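Flagellin (Burkholderia pseudomallei, PDB 4CFI) is the protein subunit that polymerises into the bacterial flagellar filament and, as a surface antigen, is recognised by the immune response. Local coordinates at residues S130-S142 with F148-S160. Sequence-based numbering, arbitrary orientation.
Sequences STGQETTQINVVS and FTFTDQNNQALSS
N139 and T151 face each other as an antiparallel hydrogen-bonded pair, N139 N to T151 O at 2.8 Å and T151 N to N139 O at 3.1 Å; V141 and T149 repeat this pairing two residues along. The N139 side chain adds a third bond on its own face of the sheet: with CG anti to the carbonyl carbon (chi1 -53°), ND2 reaches T151 OG1 at 3.0 Å, nearly in the amide plane, while OD1 is bonded to T114 OG1 on strand 111-119.

Beyond the strand pairing, Q153 takes over with its side chain. Bent at chi2 (-77°), it crosses T136 at about a right angle and accepts from T136 N at OE1, 2.9 Å away, the donor lying above the carbonyl plane. D152 OD1 accepts from N154 N and Q156 N on opposite faces of its carboxylate, N155 N bonds D152 O, and a water joins D152 OD2 to T135 OG1.

On the face opposite N139 and T151, apolar side chains pack together. V140 CG1 meets F148 CD1 at 3.6 Å, I138 CG2 meets F150 CD1 at 3.9 Å, and L158 CD1 lies 4.0 Å from I138 CD1. Helix 160-167 covers this side, with F167 stacked on the F150 ring.

Strands 135-142 and 148-152 thus form a beta hairpin in the flagellin D2 domain, the second running into a type I turn from D152 to N155, with an Asx turn at D152.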
loop_
_atom_site.group_PDB
_atom_site.type_symbol
_atom_site.label_atom_id
_atom_site.label_comp_id
_atom_site.label_asym_id
_atom_site.label_seq_id
_atom_site.Cartn_x
_atom_site.Cartn_y
_atom_site.Cartn_z
ATOM N N SER A 130 -1.095 -3.797 39.717
ATOM C CA SER A 130 -2.013 -4.284 38.686
ATOM C C SER A 130 -2.546 -5.672 38.997
ATOM O O SER A 130 -1.895 -6.459 39.678
ATOM C CB SER A 130 -1.309 -4.317 37.324
ATOM O OG SER A 130 -0.774 -3.038 37.000
ATOM N N THR A 131 -3.721 -5.977 38.458
ATOM C CA THR A 131 -4.326 -7.306 38.529
ATOM C C THR A 131 -4.906 -7.647 37.159
ATOM O O THR A 131 -4.956 -6.812 36.247
ATOM C CB THR A 131 -5.439 -7.385 39.576
ATOM O OG1 THR A 131 -6.285 -6.252 39.429
ATOM C CG2 THR A 131 -4.862 -7.413 40.983
ATOM N N GLY A 132 -5.350 -8.892 37.018
ATOM C CA GLY A 132 -5.747 -9.413 35.731
ATOM C C GLY A 132 -4.535 -9.758 34.897
ATOM O O GLY A 132 -3.447 -9.982 35.420
ATOM N N GLN A 133 -4.748 -9.798 33.591
ATOM C CA GLN A 133 -3.720 -10.153 32.628
ATOM C C GLN A 133 -2.998 -8.898 32.143
ATOM O O GLN A 133 -3.623 -7.859 31.923
ATOM C CB GLN A 133 -4.353 -10.869 31.419
ATOM C CG GLN A 133 -3.408 -11.203 30.271
ATOM C CD GLN A 133 -4.101 -11.968 29.160
ATOM O OE1 GLN A 133 -4.015 -13.195 29.095
ATOM N NE2 GLN A 133 -4.810 -11.255 28.290
ATOM N N GLU A 134 -1.689 -9.016 31.932
ATOM C CA GLU A 134 -0.876 -7.945 31.330
ATOM C C GLU A 134 -0.867 -8.096 29.803
ATOM O O GLU A 134 -0.675 -9.200 29.267
ATOM C CB GLU A 134 0.562 -7.980 31.856
ATOM C CG GLU A 134 1.428 -6.809 31.406
ATOM C CD GLU A 134 2.869 -6.853 31.899
ATOM O OE1 GLU A 134 3.218 -7.828 32.594
ATOM O OE2 GLU A 134 3.646 -5.896 31.598
ATOM N N THR A 135 -1.102 -6.984 29.116
ATOM C CA THR A 135 -0.855 -6.901 27.689
ATOM C C THR A 135 0.594 -6.501 27.474
ATOM O O THR A 135 1.035 -5.472 27.992
ATOM C CB THR A 135 -1.798 -5.884 27.026
ATOM O OG1 THR A 135 -3.157 -6.323 27.199
ATOM C CG2 THR A 135 -1.500 -5.704 25.555
ATOM N N THR A 136 1.316 -7.306 26.708
ATOM C CA THR A 136 2.754 -7.163 26.511
ATOM C C THR A 136 3.147 -6.824 25.064
ATOM O O THR A 136 4.288 -6.409 24.818
ATOM C CB THR A 136 3.518 -8.415 26.952
ATOM O OG1 THR A 136 3.021 -9.527 26.199
ATOM C CG2 THR A 136 3.316 -8.672 28.468
ATOM N N GLN A 137 2.231 -6.987 24.104
ATOM C CA GLN A 137 2.446 -6.539 22.721
ATOM C C GLN A 137 1.134 -6.040 22.171
ATOM O O GLN A 137 0.076 -6.536 22.558
ATOM C CB GLN A 137 2.947 -7.679 21.803
ATOM C CG GLN A 137 4.166 -8.413 22.332
ATOM C CD GLN A 137 4.636 -9.543 21.460
ATOM O OE1 GLN A 137 4.045 -9.848 20.445
ATOM N NE2 GLN A 137 5.709 -10.191 21.883
ATOM N N ILE A 138 1.213 -5.087 21.237
ATOM C CA ILE A 138 0.053 -4.667 20.464
ATOM C C ILE A 138 0.402 -4.762 18.988
ATOM O O ILE A 138 1.362 -4.147 18.521
ATOM C CB ILE A 138 -0.401 -3.232 20.808
ATOM C CG1 ILE A 138 -0.758 -3.145 22.297
ATOM C CG2 ILE A 138 -1.567 -2.815 19.908
ATOM C CD1 ILE A 138 -0.968 -1.707 22.769
ATOM N N ASN A 139 -0.395 -5.522 18.250
ATOM C CA ASN A 139 -0.314 -5.599 16.799
ATOM C C ASN A 139 -1.236 -4.557 16.210
ATOM O O ASN A 139 -2.404 -4.495 16.574
ATOM C CB ASN A 139 -0.739 -6.975 16.329
ATOM C CG ASN A 139 0.033 -8.071 17.040
ATOM O OD1 ASN A 139 1.260 -8.178 16.916
ATOM N ND2 ASN A 139 -0.677 -8.885 17.796
ATOM N N VAL A 140 -0.701 -3.736 15.310
ATOM C CA VAL A 140 -1.451 -2.662 14.659
ATOM C C VAL A 140 -1.783 -3.108 13.233
ATOM O O VAL A 140 -0.885 -3.396 12.438
ATOM C CB VAL A 140 -0.632 -1.361 14.650
ATOM C CG1 VAL A 140 -1.426 -0.217 14.008
ATOM C CG2 VAL A 140 -0.206 -0.988 16.062
ATOM N N VAL A 141 -3.079 -3.169 12.948
ATOM C CA VAL A 141 -3.593 -3.771 11.727
ATOM C C VAL A 141 -4.354 -2.704 10.916
ATOM O O VAL A 141 -5.150 -1.946 11.461
ATOM C CB VAL A 141 -4.524 -4.966 12.083
ATOM C CG1 VAL A 141 -5.054 -5.629 10.832
ATOM C CG2 VAL A 141 -3.790 -5.995 12.944
ATOM N N SER A 142 -4.099 -2.635 9.619
ATOM C CA SER A 142 -4.777 -1.656 8.770
ATOM C C SER A 142 -6.268 -1.951 8.650
ATOM O O SER A 142 -6.689 -3.113 8.721
ATOM C CB SER A 142 -4.161 -1.681 7.370
ATOM O OG SER A 142 -4.304 -2.982 6.824
ATOM N N PHE A 148 -6.727 2.041 11.830
ATOM C CA PHE A 148 -6.174 0.885 12.518
ATOM C C PHE A 148 -7.179 0.124 13.368
ATOM O O PHE A 148 -8.095 0.722 13.940
ATOM C CB PHE A 148 -5.028 1.341 13.468
ATOM C CG PHE A 148 -4.113 2.375 12.876
ATOM C CD1 PHE A 148 -3.265 2.037 11.842
ATOM C CD2 PHE A 148 -4.128 3.703 13.312
ATOM C CE1 PHE A 148 -2.456 3.003 11.258
ATOM C CE2 PHE A 148 -3.319 4.666 12.739
ATOM C CZ PHE A 148 -2.470 4.311 11.716
ATOM N N THR A 149 -6.934 -1.174 13.493
ATOM C CA THR A 149 -7.485 -1.987 14.573
ATOM C C THR A 149 -6.287 -2.617 15.319
ATOM O O THR A 149 -5.150 -2.556 14.848
ATOM C CB THR A 149 -8.442 -3.072 14.049
ATOM O OG1 THR A 149 -7.748 -3.921 13.122
ATOM C CG2 THR A 149 -9.683 -2.464 13.399
ATOM N N PHE A 150 -6.564 -3.225 16.477
ATOM C CA PHE A 150 -5.506 -3.592 17.416
ATOM C C PHE A 150 -5.763 -4.919 18.089
ATOM O O PHE A 150 -6.867 -5.161 18.596
ATOM C CB PHE A 150 -5.394 -2.539 18.509
ATOM C CG PHE A 150 -5.171 -1.152 17.980
ATOM C CD1 PHE A 150 -3.899 -0.719 17.668
ATOM C CD2 PHE A 150 -6.227 -0.269 17.781
ATOM C CE1 PHE A 150 -3.697 0.553 17.179
ATOM C CE2 PHE A 150 -6.014 1.021 17.289
ATOM C CZ PHE A 150 -4.743 1.438 17.018
ATOM N N THR A 151 -4.728 -5.766 18.149
ATOM C CA THR A 151 -4.797 -7.007 18.907
ATOM C C THR A 151 -3.600 -7.075 19.870
ATOM O O THR A 151 -2.599 -6.384 19.703
ATOM C CB THR A 151 -4.840 -8.263 18.016
ATOM O OG1 THR A 151 -3.589 -8.377 17.344
ATOM C CG2 THR A 151 -6.018 -8.220 17.037
ATOM N N ASP A 152 -3.732 -7.950 20.869
ATOM C CA ASP A 152 -2.692 -8.164 21.867
ATOM C C ASP A 152 -1.743 -9.307 21.451
ATOM O O ASP A 152 -1.803 -9.835 20.323
ATOM C CB ASP A 152 -3.310 -8.401 23.263
ATOM C CG ASP A 152 -4.082 -9.702 23.398
ATOM O OD1 ASP A 152 -3.923 -10.642 22.585
ATOM O OD2 ASP A 152 -4.877 -9.763 24.377
ATOM N N GLN A 153 -0.842 -9.664 22.365
ATOM C CA GLN A 153 0.192 -10.650 22.090
ATOM C C GLN A 153 -0.386 -12.014 21.767
ATOM O O GLN A 153 0.324 -12.849 21.190
ATOM C CB GLN A 153 1.174 -10.769 23.273
ATOM C CG GLN A 153 0.596 -11.341 24.544
ATOM C CD GLN A 153 -0.249 -10.385 25.353
ATOM O OE1 GLN A 153 -0.260 -9.176 25.131
ATOM N NE2 GLN A 153 -0.896 -10.904 26.360
ATOM N N ASN A 154 -1.629 -12.263 22.185
ATOM C CA ASN A 154 -2.305 -13.516 21.876
ATOM C C ASN A 154 -3.337 -13.375 20.761
ATOM O O ASN A 154 -4.196 -14.239 20.591
ATOM C CB ASN A 154 -2.939 -14.108 23.137
ATOM C CG ASN A 154 -1.901 -14.433 24.189
ATOM O OD1 ASN A 154 -0.793 -14.884 23.869
ATOM N ND2 ASN A 154 -2.215 -14.124 25.431
ATOM N N ASN A 155 -3.223 -12.300 19.989
ATOM C CA ASN A 155 -4.088 -12.058 18.836
ATOM C C ASN A 155 -5.547 -11.802 19.205
ATOM O O ASN A 155 -6.420 -11.930 18.349
ATOM C CB ASN A 155 -3.967 -13.183 17.795
ATOM C CG ASN A 155 -2.544 -13.396 17.365
ATOM O OD1 ASN A 155 -1.976 -14.526 17.423
ATOM N ND2 ASN A 155 -1.934 -12.331 16.930
ATOM N N GLN A 156 -5.810 -11.381 20.442
ATOM C CA GLN A 156 -7.170 -10.994 20.859
ATOM C C GLN A 156 -7.321 -9.487 20.726
ATOM O O GLN A 156 -6.421 -8.728 21.065
ATOM C CB GLN A 156 -7.459 -11.394 22.308
ATOM C CG GLN A 156 -7.129 -12.855 22.618
ATOM C CD GLN A 156 -7.719 -13.827 21.610
ATOM O OE1 GLN A 156 -6.996 -14.590 20.919
ATOM N NE2 GLN A 156 -9.017 -13.825 21.525
ATOM N N ALA A 157 -8.465 -9.033 20.234
ATOM C CA ALA A 157 -8.718 -7.602 20.166
ATOM C C ALA A 157 -8.506 -6.952 21.527
ATOM O O ALA A 157 -8.902 -7.488 22.557
ATOM C CB ALA A 157 -10.136 -7.349 19.681
ATOM N N LEU A 158 -7.865 -5.787 21.540
ATOM C CA LEU A 158 -7.841 -4.973 22.748
ATOM C C LEU A 158 -9.274 -4.576 23.077
ATOM O O LEU A 158 -10.105 -4.465 22.190
ATOM C CB LEU A 158 -7.006 -3.713 22.554
ATOM C CG LEU A 158 -5.525 -3.898 22.267
ATOM C CD1 LEU A 158 -4.832 -2.541 22.281
ATOM C CD2 LEU A 158 -4.865 -4.835 23.269
ATOM N N SER A 159 -9.559 -4.331 24.349
ATOM C CA SER A 159 -10.854 -3.779 24.732
ATOM C C SER A 159 -10.966 -2.376 24.152
ATOM O O SER A 159 -9.959 -1.699 23.914
ATOM C CB SER A 159 -11.013 -3.724 26.253
ATOM O OG SER A 159 -10.107 -2.795 26.832
ATOM N N SER A 160 -12.187 -1.931 23.900
ATOM C CA SER A 160 -12.371 -0.569 23.404
ATOM C C SER A 160 -11.824 0.472 24.406
ATOM O O SER A 160 -11.302 1.514 23.996
ATOM C CB SER A 160 -13.842 -0.300 23.059
ATOM O OG SER A 160 -14.686 -0.585 24.156
HETATM O O HOH W 1 -3.707 -8.986 26.739
HETATM O O HOH W 2 -8.633 -4.069 10.521
#